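Long-range contacts in toxin PAU_02230 (Photorhabdus asymbiotica subsp. asymbiotica ATCC 43949, PDB 6HV6), which is part of a large bacterial toxin, modelled here as a helix-rich region joined to a domain with a six-stranded antiparallel sheet flanked by helices: residues K195-L205 / L236-H244; V264-F275 / H320-M331. The protein carries 1 engineered substitution. All blocks are in the same frame, centred on the assembly; numbering follows the deposited sequence.

In the fold
Both contacts border the six-stranded antiparallel sheet, but from opposite faces: helix 199-211 rests on strand 289-296 through Leu200 and Ser203, whereas helix 320-334 touches the same strand through Met331. The centre of contact 1 lies about 11 Å from the centre of the chain and that of contact 2 about 23 Å, so contact 2 is the more peripheral, though both are mostly buried. Contact 1 joins two helices and the loop leading into the first; contact 2 sets a mostly irregular segment against one helix. Each centres on a histidine donating a hydrogen bond. In contact 1 the acceptor is a carboxylate, and the far side of the same imidazole faces a bound ligand, EPE; in contact 2 it is a backbone carbonyl amid apolar side chains.

Contact 1: K195-L205 / L236-H244; sequences KPSEALPESVL and LYKSLKELH. Engineered in segment 195-205: Ala199 (natural residue Cys). With EPE (4-(2-hydroxyethyl)-1-piperazine ethanesulfonic acid), chain H.
Glu198 and His244 form the polar link: ND1 of His244 donates to Glu198 OE1 over 2.6 Å, nearly straight at 164°. The acceptor lies in the ring plane, while the proton arrives from above the carboxylate plane, the two flat groups being almost perpendicular. A bend at chi2 (-63°) turns the Glu198 carboxylate toward this ring. Its other oxygen, OE2, takes a bond from a water that also donates to Pro196 O and receives the hydroxyl of Tyr237. On one face of the imidazole, Pro201 CD makes a CH-pi contact, 3.8 Å from the centroid of the His244 ring. Glu198 occupies the N-cap position of helix 199-211, where the engineered Ala199 replaces a cysteine and faces His289, a placement consistent with a papain-like fold. There the sulfonate of EPE accepts from Leu200 N at its O1S (2.8 Å) and, weakly, from His244 NE2 at its O2S. The apolar contacts follow the helix crossing, with axes 8.2 Å apart at 99°. Pro201 CB wedges between Leu240 CD2, 3.7 Å away, and Leu243 CG, and further along Leu205 CD2 meets Leu236 CD1 at 3.9 Å.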
loop_
_atom_site.group_PDB
_atom_site.type_symbol
_atom_site.label_atom_id
_atom_site.label_comp_id
_atom_site.label_asym_id
_atom_site.label_seq_id
_atom_site.Cartn_x
_atom_site.Cartn_y
_atom_site.Cartn_z
ATOM N N LYS A 195 -0.336 3.074 7.865
ATOM C CA LYS A 195 -0.757 4.449 7.642
ATOM C C LYS A 195 -1.674 4.518 6.417
ATOM O O LYS A 195 -1.688 3.606 5.587
ATOM C CB LYS A 195 0.463 5.354 7.455
ATOM C CG LYS A 195 1.314 5.537 8.718
ATOM C CD LYS A 195 0.648 6.490 9.698
ATOM C CE LYS A 195 1.545 6.795 10.886
ATOM N NZ LYS A 195 1.688 5.600 11.762
ATOM N N PRO A 196 -2.475 5.576 6.304
ATOM C CA PRO A 196 -3.371 5.700 5.150
ATOM C C PRO A 196 -2.616 5.722 3.824
ATOM O O PRO A 196 -1.443 6.093 3.732
ATOM C CB PRO A 196 -4.086 7.029 5.405
ATOM C CG PRO A 196 -4.095 7.151 6.917
ATOM C CD PRO A 196 -2.774 6.573 7.352
ATOM N N SER A 197 -3.326 5.315 2.777
ATOM C CA SER A 197 -2.746 5.234 1.448
ATOM C C SER A 197 -2.126 6.559 1.012
ATOM O O SER A 197 -2.695 7.630 1.220
ATOM C CB SER A 197 -3.822 4.831 0.448
ATOM O OG SER A 197 -3.251 4.837 -0.849
ATOM N N GLU A 198 -0.971 6.487 0.372
ATOM C CA GLU A 198 -0.377 7.670 -0.238
ATOM C C GLU A 198 -0.241 7.484 -1.746
ATOM O O GLU A 198 0.704 7.953 -2.362
ATOM C CB GLU A 198 0.973 8.004 0.398
ATOM C CG GLU A 198 0.879 8.417 1.861
ATOM C CD GLU A 198 0.085 9.696 2.063
ATOM O OE1 GLU A 198 -0.085 10.445 1.074
ATOM O OE2 GLU A 198 -0.377 9.941 3.206
ATOM N N ALA A 199 -1.219 6.817 -2.354
ATOM C CA ALA A 199 -1.100 6.426 -3.754
ATOM C C ALA A 199 -1.058 7.634 -4.687
ATOM O O ALA A 199 -0.377 7.590 -5.715
ATOM C CB ALA A 199 -2.260 5.491 -4.125
ATOM N N LEU A 200 -1.780 8.716 -4.369
ATOM C CA LEU A 200 -1.748 9.895 -5.230
ATOM C C LEU A 200 -0.349 10.510 -5.307
ATOM O O LEU A 200 0.188 10.638 -6.417
ATOM C CB LEU A 200 -2.809 10.911 -4.782
ATOM C CG LEU A 200 -2.752 12.301 -5.441
ATOM C CD1 LEU A 200 -2.933 12.225 -6.956
ATOM C CD2 LEU A 200 -3.797 13.248 -4.834
ATOM N N PRO A 201 0.286 10.890 -4.192
ATOM C CA PRO A 201 1.637 11.459 -4.320
ATOM C C PRO A 201 2.658 10.444 -4.790
ATOM O O PRO A 201 3.614 10.830 -5.471
ATOM C CB PRO A 201 1.952 11.963 -2.903
ATOM C CG PRO A 201 1.079 11.106 -2.004
ATOM C CD PRO A 201 -0.188 10.911 -2.797
ATOM N N GLU A 202 2.503 9.164 -4.430
ATOM C CA GLU A 202 3.413 8.149 -4.948
ATOM C C GLU A 202 3.362 8.113 -6.470
ATOM O O GLU A 202 4.400 8.093 -7.136
ATOM C CB GLU A 202 3.069 6.778 -4.342
ATOM C CG GLU A 202 3.516 6.681 -2.880
ATOM C CD GLU A 202 2.793 5.602 -2.085
ATOM O OE1 GLU A 202 1.817 5.005 -2.581
ATOM O OE2 GLU A 202 3.222 5.348 -0.945
ATOM N N SER A 203 2.153 8.125 -7.033
ATOM C CA SER A 203 1.999 8.077 -8.488
ATOM C C SER A 203 2.602 9.312 -9.153
ATOM O O SER A 203 3.323 9.198 -10.149
ATOM C CB SER A 203 0.518 7.962 -8.844
ATOM O OG SER A 203 -0.027 6.725 -8.413
ATOM N N VAL A 204 2.312 10.499 -8.617
ATOM C CA VAL A 204 2.851 11.740 -9.180
ATOM C C VAL A 204 4.369 11.758 -9.093
ATOM O O VAL A 204 5.054 12.123 -10.057
ATOM C CB VAL A 204 2.239 12.961 -8.469
ATOM C CG1 VAL A 204 2.970 14.239 -8.870
ATOM C CG2 VAL A 204 0.759 13.071 -8.788
ATOM N N LEU A 205 4.925 11.362 -7.939
ATOM C CA LEU A 205 6.377 11.377 -7.772
ATOM C C LEU A 205 7.051 10.348 -8.677
ATOM O O LEU A 205 8.107 10.618 -9.262
ATOM C CB LEU A 205 6.730 11.115 -6.296
ATOM C CG LEU A 205 8.182 11.331 -5.860
ATOM C CD1 LEU A 205 8.558 12.799 -5.994
ATOM C CD2 LEU A 205 8.416 10.832 -4.416
ATOM N N LEU A 236 10.830 11.145 3.336
ATOM C CA LEU A 236 10.092 10.819 2.120
ATOM C C LEU A 236 8.604 10.698 2.399
ATOM O O LEU A 236 7.780 11.205 1.632
ATOM C CB LEU A 236 10.627 9.525 1.499
ATOM C CG LEU A 236 9.895 9.071 0.231
ATOM C CD1 LEU A 236 9.883 10.174 -0.839
ATOM C CD2 LEU A 236 10.568 7.818 -0.333
ATOM N N TYR A 237 8.241 10.021 3.492
ATOM C CA TYR A 237 6.839 9.937 3.892
ATOM C C TYR A 237 6.247 11.317 4.157
ATOM O O TYR A 237 5.123 11.608 3.729
ATOM C CB TYR A 237 6.700 9.058 5.133
ATOM C CG TYR A 237 5.272 8.955 5.626
ATOM C CD1 TYR A 237 4.309 8.308 4.878
ATOM C CD2 TYR A 237 4.893 9.507 6.842
ATOM C CE1 TYR A 237 2.999 8.213 5.319
ATOM C CE2 TYR A 237 3.588 9.420 7.293
ATOM C CZ TYR A 237 2.647 8.766 6.531
ATOM O OH TYR A 237 1.345 8.669 6.966
ATOM N N LYS A 238 6.983 12.180 4.863
ATOM C CA LYS A 238 6.493 13.538 5.109
ATOM C C LYS A 238 6.264 14.287 3.798
ATOM O O LYS A 238 5.275 15.016 3.658
ATOM C CB LYS A 238 7.473 14.312 6.004
ATOM C CG LYS A 238 7.415 13.912 7.486
ATOM C CD LYS A 238 7.908 15.017 8.430
ATOM C CE LYS A 238 9.399 15.194 8.368
ATOM N NZ LYS A 238 9.958 15.986 9.536
ATOM N N SER A 239 7.159 14.115 2.819
ATOM C CA SER A 239 6.983 14.801 1.538
ATOM C C SER A 239 5.773 14.260 0.787
ATOM O O SER A 239 5.052 15.019 0.125
ATOM C CB SER A 239 8.244 14.664 0.674
ATOM O OG SER A 239 9.363 15.328 1.235
ATOM N N LEU A 240 5.547 12.945 0.860
ATOM C CA LEU A 240 4.366 12.354 0.237
ATOM C C LEU A 240 3.093 12.943 0.829
ATOM O O LEU A 240 2.169 13.320 0.095
ATOM C CB LEU A 240 4.387 10.828 0.397
ATOM C CG LEU A 240 5.402 10.044 -0.446
ATOM C CD1 LEU A 240 5.434 8.583 -0.008
ATOM C CD2 LEU A 240 5.069 10.128 -1.926
ATOM N N LYS A 241 3.028 13.042 2.162
ATOM C CA LYS A 241 1.850 13.636 2.788
ATOM C C LYS A 241 1.649 15.067 2.325
ATOM O O LYS A 241 0.515 15.507 2.119
ATOM C CB LYS A 241 1.952 13.578 4.314
ATOM C CG LYS A 241 1.575 12.228 4.900
ATOM C CD LYS A 241 1.280 12.327 6.385
ATOM C CE LYS A 241 2.501 12.820 7.145
ATOM N NZ LYS A 241 2.360 12.748 8.636
ATOM N N GLU A 242 2.739 15.805 2.134
ATOM C CA GLU A 242 2.614 17.195 1.725
ATOM C C GLU A 242 2.224 17.305 0.259
ATOM O O GLU A 242 1.379 18.131 -0.105
ATOM C CB GLU A 242 3.923 17.937 1.992
ATOM C CG GLU A 242 3.878 19.405 1.610
ATOM C CD GLU A 242 2.937 20.216 2.482
ATOM O OE1 GLU A 242 2.527 19.709 3.552
ATOM O OE2 GLU A 242 2.615 21.363 2.093
ATOM N N LEU A 243 2.845 16.493 -0.601
ATOM C CA LEU A 243 2.451 16.462 -2.006
ATOM C C LEU A 243 0.989 16.052 -2.150
ATOM O O LEU A 243 0.286 16.527 -3.057
ATOM C CB LEU A 243 3.373 15.506 -2.770
ATOM C CG LEU A 243 3.173 15.307 -4.273
ATOM C CD1 LEU A 243 3.179 16.645 -5.037
ATOM C CD2 LEU A 243 4.254 14.391 -4.794
ATOM N N HIS A 244 0.507 15.207 -1.234
ATOM C CA HIS A 244 -0.886 14.757 -1.267
ATOM C C HIS A 244 -1.865 15.919 -1.107
ATOM O O HIS A 244 -2.952 15.911 -1.701
ATOM C CB HIS A 244 -1.105 13.722 -0.164
ATOM C CG HIS A 244 -2.246 12.789 -0.423
ATOM N ND1 HIS A 244 -2.259 11.492 0.042
ATOM C CD2 HIS A 244 -3.418 12.966 -1.081
ATOM C CE1 HIS A 244 -3.384 10.906 -0.330
ATOM N NE2 HIS A 244 -4.101 11.776 -1.016
HETATM N N1 EPE H . -7.738 7.388 -0.012
HETATM C C9 EPE H . -6.519 8.053 -0.500
HETATM C C10 EPE H . -6.157 7.404 -1.831
HETATM S S EPE H . -5.326 8.446 -2.997
HETATM O O1S EPE H . -3.908 8.548 -2.482
HETATM O O2S EPE H . -5.986 9.731 -2.975
HETATM O O3S EPE H . -5.376 7.770 -4.272
HETATM O O HOH W 1 -0.469 8.243 5.151
#

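Contact 2: V264-F275 / H320-M331; sequences VSNLATSETKLF and HSDMAAFFQKKM
His320 NE2 donates a nearly straight hydrogen bond (2.8 Å, 168°) to Leu267 O, which lies in the plane of the imidazole. Glu271 CB sits over a face of this ring, 3.6 Å from the His320 centroid, while Phe275 meets it rim to rim, CE2 3.7 Å from His320 ND1 and the planes at 83°. ND1 is buried and has no hydrogen-bond partner in the model. Further along the helix, Ala324 CB presses on Ala268 CA at 3.5 Å, Leu267 CD2 reaches Phe327 CD2 at 3.7 Å, and Val264 CG1 lies against the aliphatic part of Gln328. CG of His320 stands anti to the backbone N (chi1 173°), which sends the ring across to the Leu267 carbonyl. That oxygen also accepts from Ser270 N, on the opposite face of its plane, so two donors grip it, the imidazole and the backbone of the following turn. A water bridges Glu271 OE1 and His320 N at the start of the helix, and Glu271 OE2 is anchored by Lys295 and Tyr305. Phe327 stacks edge-to-face on Phe307 of the sheet. Helix 320-334 thus packs on the six-stranded antiparallel sheet, serving as the crossover from strand 313-317 to edge strand 342-346.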
loop_
_atom_site.group_PDB
_atom_site.type_symbol
_atom_site.label_atom_id
_atom_site.label_comp_id
_atom_site.label_asym_id
_atom_site.label_seq_id
_atom_site.Cartn_x
_atom_site.Cartn_y
_atom_site.Cartn_z
ATOM N N VAL A 264 -11.075 2.122 -20.250
ATOM C CA VAL A 264 -10.364 0.874 -19.987
ATOM C C VAL A 264 -10.456 -0.063 -21.188
ATOM O O VAL A 264 -9.502 -0.779 -21.509
ATOM C CB VAL A 264 -10.908 0.211 -18.709
ATOM C CG1 VAL A 264 -10.068 -0.995 -18.343
ATOM C CG2 VAL A 264 -10.921 1.210 -17.565
ATOM N N SER A 265 -11.601 -0.066 -21.877
ATOM C CA SER A 265 -11.801 -1.034 -22.948
ATOM C C SER A 265 -10.923 -0.730 -24.157
ATOM O O SER A 265 -10.386 -1.652 -24.776
ATOM C CB SER A 265 -13.275 -1.081 -23.352
ATOM O OG SER A 265 -14.028 -1.826 -22.409
ATOM N N ASN A 266 -10.760 0.547 -24.513
ATOM C CA ASN A 266 -10.025 0.907 -25.722
ATOM C C ASN A 266 -8.586 1.340 -25.439
ATOM O O ASN A 266 -7.935 1.907 -26.322
ATOM C CB ASN A 266 -10.770 2.002 -26.503
ATOM C CG ASN A 266 -10.800 3.354 -25.781
ATOM O OD1 ASN A 266 -10.190 3.539 -24.729
ATOM N ND2 ASN A 266 -11.509 4.310 -26.364
ATOM N N LEU A 267 -8.072 1.079 -24.235
ATOM C CA LEU A 267 -6.741 1.574 -23.892
ATOM C C LEU A 267 -5.674 0.964 -24.794
ATOM O O LEU A 267 -4.701 1.636 -25.154
ATOM C CB LEU A 267 -6.432 1.285 -22.417
ATOM C CG LEU A 267 -5.196 1.972 -21.825
ATOM C CD1 LEU A 267 -5.456 3.449 -21.627
ATOM C CD2 LEU A 267 -4.774 1.326 -20.514
ATOM N N ALA A 268 -5.842 -0.304 -25.181
ATOM C CA ALA A 268 -4.783 -1.001 -25.907
ATOM C C ALA A 268 -4.577 -0.453 -27.312
ATOM O O ALA A 268 -3.520 -0.694 -27.908
ATOM C CB ALA A 268 -5.082 -2.497 -25.973
ATOM N N THR A 269 -5.554 0.279 -27.846
ATOM C CA THR A 269 -5.497 0.838 -29.190
ATOM C C THR A 269 -5.380 2.359 -29.175
ATOM O O THR A 269 -5.635 3.006 -30.193
ATOM C CB THR A 269 -6.733 0.419 -29.986
ATOM O OG1 THR A 269 -7.905 0.672 -29.201
ATOM C CG2 THR A 269 -6.673 -1.059 -30.339
ATOM N N SER A 270 -5.001 2.947 -28.038
ATOM C CA SER A 270 -4.963 4.396 -27.896
ATOM C C SER A 270 -3.574 4.897 -27.518
ATOM O O SER A 270 -3.452 5.942 -26.880
ATOM C CB SER A 270 -5.981 4.863 -26.853
ATOM O OG SER A 270 -7.225 4.211 -27.008
ATOM N N GLU A 271 -2.521 4.164 -27.900
ATOM C CA GLU A 271 -1.177 4.483 -27.414
ATOM C C GLU A 271 -0.753 5.886 -27.818
ATOM O O GLU A 271 -0.381 6.709 -26.973
ATOM C CB GLU A 271 -0.147 3.482 -27.934
ATOM C CG GLU A 271 1.262 4.047 -27.781
ATOM C CD GLU A 271 2.361 3.114 -28.225
ATOM O OE1 GLU A 271 2.089 1.934 -28.521
ATOM O OE2 GLU A 271 3.518 3.572 -28.258
ATOM N N THR A 272 -0.772 6.169 -29.122
ATOM C CA THR A 272 -0.287 7.457 -29.600
ATOM C C THR A 272 -1.210 8.599 -29.194
ATOM O O THR A 272 -0.801 9.761 -29.262
ATOM C CB THR A 272 -0.105 7.417 -31.121
ATOM O OG1 THR A 272 -1.359 7.119 -31.743
ATOM C CG2 THR A 272 0.905 6.340 -31.511
ATOM N N LYS A 273 -2.429 8.292 -28.749
ATOM C CA LYS A 273 -3.329 9.311 -28.228
ATOM C C LYS A 273 -3.135 9.520 -26.734
ATOM O O LYS A 273 -3.174 10.654 -26.250
ATOM C CB LYS A 273 -4.783 8.923 -28.520
ATOM C CG LYS A 273 -5.102 8.823 -30.004
ATOM C CD LYS A 273 -4.763 10.126 -30.712
ATOM C CE LYS A 273 -5.050 10.043 -32.199
ATOM N NZ LYS A 273 -6.471 9.714 -32.477
ATOM N N LEU A 274 -2.913 8.433 -25.998
ATOM C CA LEU A 274 -2.695 8.523 -24.563
ATOM C C LEU A 274 -1.359 9.187 -24.246
ATOM O O LEU A 274 -1.263 10.014 -23.331
ATOM C CB LEU A 274 -2.754 7.117 -23.979
ATOM C CG LEU A 274 -2.792 6.887 -22.485
ATOM C CD1 LEU A 274 -4.139 7.277 -21.928
ATOM C CD2 LEU A 274 -2.518 5.423 -22.261
ATOM N N PHE A 275 -0.313 8.824 -24.987
ATOM C CA PHE A 275 1.029 9.359 -24.792
ATOM C C PHE A 275 1.380 10.209 -26.005
ATOM O O PHE A 275 1.884 9.689 -27.010
ATOM C CB PHE A 275 2.044 8.234 -24.601
ATOM C CG PHE A 275 1.670 7.262 -23.526
ATOM C CD1 PHE A 275 1.545 7.681 -22.210
ATOM C CD2 PHE A 275 1.450 5.925 -23.828
ATOM C CE1 PHE A 275 1.207 6.788 -21.214
ATOM C CE2 PHE A 275 1.110 5.027 -22.835
ATOM C CZ PHE A 275 0.989 5.461 -21.522
ATOM N N HIS A 320 2.858 -1.644 -25.855
ATOM C CA HIS A 320 1.754 -0.962 -25.189
ATOM C C HIS A 320 0.559 -1.894 -25.005
ATOM O O HIS A 320 -0.101 -1.875 -23.957
ATOM C CB HIS A 320 1.346 0.279 -25.983
ATOM C CG HIS A 320 0.113 0.938 -25.456
ATOM N ND1 HIS A 320 0.130 1.785 -24.369
ATOM C CD2 HIS A 320 -1.182 0.845 -25.842
ATOM C CE1 HIS A 320 -1.099 2.193 -24.112
ATOM N NE2 HIS A 320 -1.914 1.639 -24.992
ATOM N N SER A 321 0.273 -2.726 -26.008
ATOM C CA SER A 321 -0.910 -3.577 -25.932
ATOM C C SER A 321 -0.807 -4.571 -24.785
ATOM O O SER A 321 -1.825 -4.914 -24.175
ATOM C CB SER A 321 -1.135 -4.313 -27.254
ATOM O OG SER A 321 -0.103 -5.244 -27.519
ATOM N N ASP A 322 0.404 -5.042 -24.475
ATOM C CA ASP A 322 0.571 -5.931 -23.331
ATOM C C ASP A 322 0.366 -5.188 -22.023
ATOM O O ASP A 322 -0.268 -5.708 -21.098
ATOM C CB ASP A 322 1.955 -6.571 -23.352
ATOM C CG ASP A 322 2.104 -7.576 -24.474
ATOM O OD1 ASP A 322 1.078 -8.157 -24.878
ATOM O OD2 ASP A 322 3.241 -7.787 -24.931
ATOM N N MET A 323 0.928 -3.985 -21.914
ATOM C CA MET A 323 0.736 -3.199 -20.702
ATOM C C MET A 323 -0.742 -2.920 -20.479
ATOM O O MET A 323 -1.250 -3.067 -19.359
ATOM C CB MET A 323 1.556 -1.908 -20.798
ATOM C CG MET A 323 1.559 -1.026 -19.552
ATOM S SD MET A 323 0.088 0.007 -19.478
ATOM C CE MET A 323 0.468 1.245 -20.725
ATOM N N ALA A 324 -1.458 -2.565 -21.548
ATOM C CA ALA A 324 -2.879 -2.255 -21.428
ATOM C C ALA A 324 -3.704 -3.494 -21.104
ATOM O O ALA A 324 -4.681 -3.414 -20.349
ATOM C CB ALA A 324 -3.385 -1.611 -22.714
ATOM N N ALA A 325 -3.354 -4.643 -21.684
ATOM C CA ALA A 325 -4.071 -5.865 -21.329
ATOM C C ALA A 325 -3.881 -6.185 -19.850
ATOM O O ALA A 325 -4.836 -6.545 -19.152
ATOM C CB ALA A 325 -3.602 -7.029 -22.201
ATOM N N PHE A 326 -2.658 -6.019 -19.353
ATOM C CA PHE A 326 -2.388 -6.266 -17.941
ATOM C C PHE A 326 -3.160 -5.285 -17.064
ATOM O O PHE A 326 -3.800 -5.679 -16.086
ATOM C CB PHE A 326 -0.887 -6.163 -17.685
ATOM C CG PHE A 326 -0.509 -6.363 -16.260
ATOM C CD1 PHE A 326 -0.692 -7.594 -15.649
ATOM C CD2 PHE A 326 0.025 -5.321 -15.525
ATOM C CE1 PHE A 326 -0.348 -7.782 -14.330
ATOM C CE2 PHE A 326 0.375 -5.504 -14.189
ATOM C CZ PHE A 326 0.193 -6.737 -13.600
ATOM N N PHE A 327 -3.116 -3.999 -17.412
ATOM C CA PHE A 327 -3.850 -2.989 -16.654
ATOM C C PHE A 327 -5.342 -3.308 -16.613
ATOM O O PHE A 327 -5.983 -3.199 -15.558
ATOM C CB PHE A 327 -3.596 -1.603 -17.264
ATOM C CG PHE A 327 -4.476 -0.512 -16.709
ATOM C CD1 PHE A 327 -4.087 0.212 -15.586
ATOM C CD2 PHE A 327 -5.683 -0.198 -17.322
ATOM C CE1 PHE A 327 -4.900 1.212 -15.070
ATOM C CE2 PHE A 327 -6.501 0.804 -16.814
ATOM C CZ PHE A 327 -6.105 1.514 -15.685
ATOM N N GLN A 328 -5.919 -3.712 -17.744
ATOM C CA GLN A 328 -7.345 -4.028 -17.740
ATOM C C GLN A 328 -7.645 -5.232 -16.853
ATOM O O GLN A 328 -8.644 -5.241 -16.126
ATOM C CB GLN A 328 -7.854 -4.277 -19.160
ATOM C CG GLN A 328 -9.333 -4.665 -19.181
ATOM C CD GLN A 328 -9.894 -4.829 -20.580
ATOM O OE1 GLN A 328 -9.217 -5.331 -21.477
ATOM N NE2 GLN A 328 -11.139 -4.402 -20.772
ATOM N N LYS A 329 -6.796 -6.259 -16.903
ATOM C CA LYS A 329 -6.983 -7.410 -16.024
ATOM C C LYS A 329 -6.930 -6.991 -14.557
ATOM O O LYS A 329 -7.708 -7.483 -13.730
ATOM C CB LYS A 329 -5.920 -8.464 -16.334
ATOM C CG LYS A 329 -5.998 -9.716 -15.488
ATOM C CD LYS A 329 -5.047 -10.783 -16.015
ATOM C CE LYS A 329 -3.581 -10.441 -15.747
ATOM N NZ LYS A 329 -2.664 -11.442 -16.391
ATOM N N LYS A 330 -6.036 -6.058 -14.218
ATOM C CA LYS A 330 -5.937 -5.619 -12.830
ATOM C C LYS A 330 -7.132 -4.763 -12.416
ATOM O O LYS A 330 -7.543 -4.799 -11.251
ATOM C CB LYS A 330 -4.621 -4.861 -12.621
ATOM C CG LYS A 330 -3.368 -5.746 -12.765
ATOM C CD LYS A 330 -3.331 -6.865 -11.704
ATOM C CE LYS A 330 -3.415 -8.250 -12.315
ATOM N NZ LYS A 330 -3.138 -9.322 -11.300
ATOM N N MET A 331 -7.704 -3.981 -13.330
ATOM C CA MET A 331 -8.896 -3.224 -12.963
ATOM C C MET A 331 -10.066 -4.159 -12.677
ATOM O O MET A 331 -10.826 -3.954 -11.721
ATOM C CB MET A 331 -9.247 -2.226 -14.067
ATOM C CG MET A 331 -8.193 -1.114 -14.281
ATOM S SD MET A 331 -7.673 -0.195 -12.788
ATOM C CE MET A 331 -6.179 -1.043 -12.305
HETATM O O HOH W 2 3.749 -0.624 -28.392
#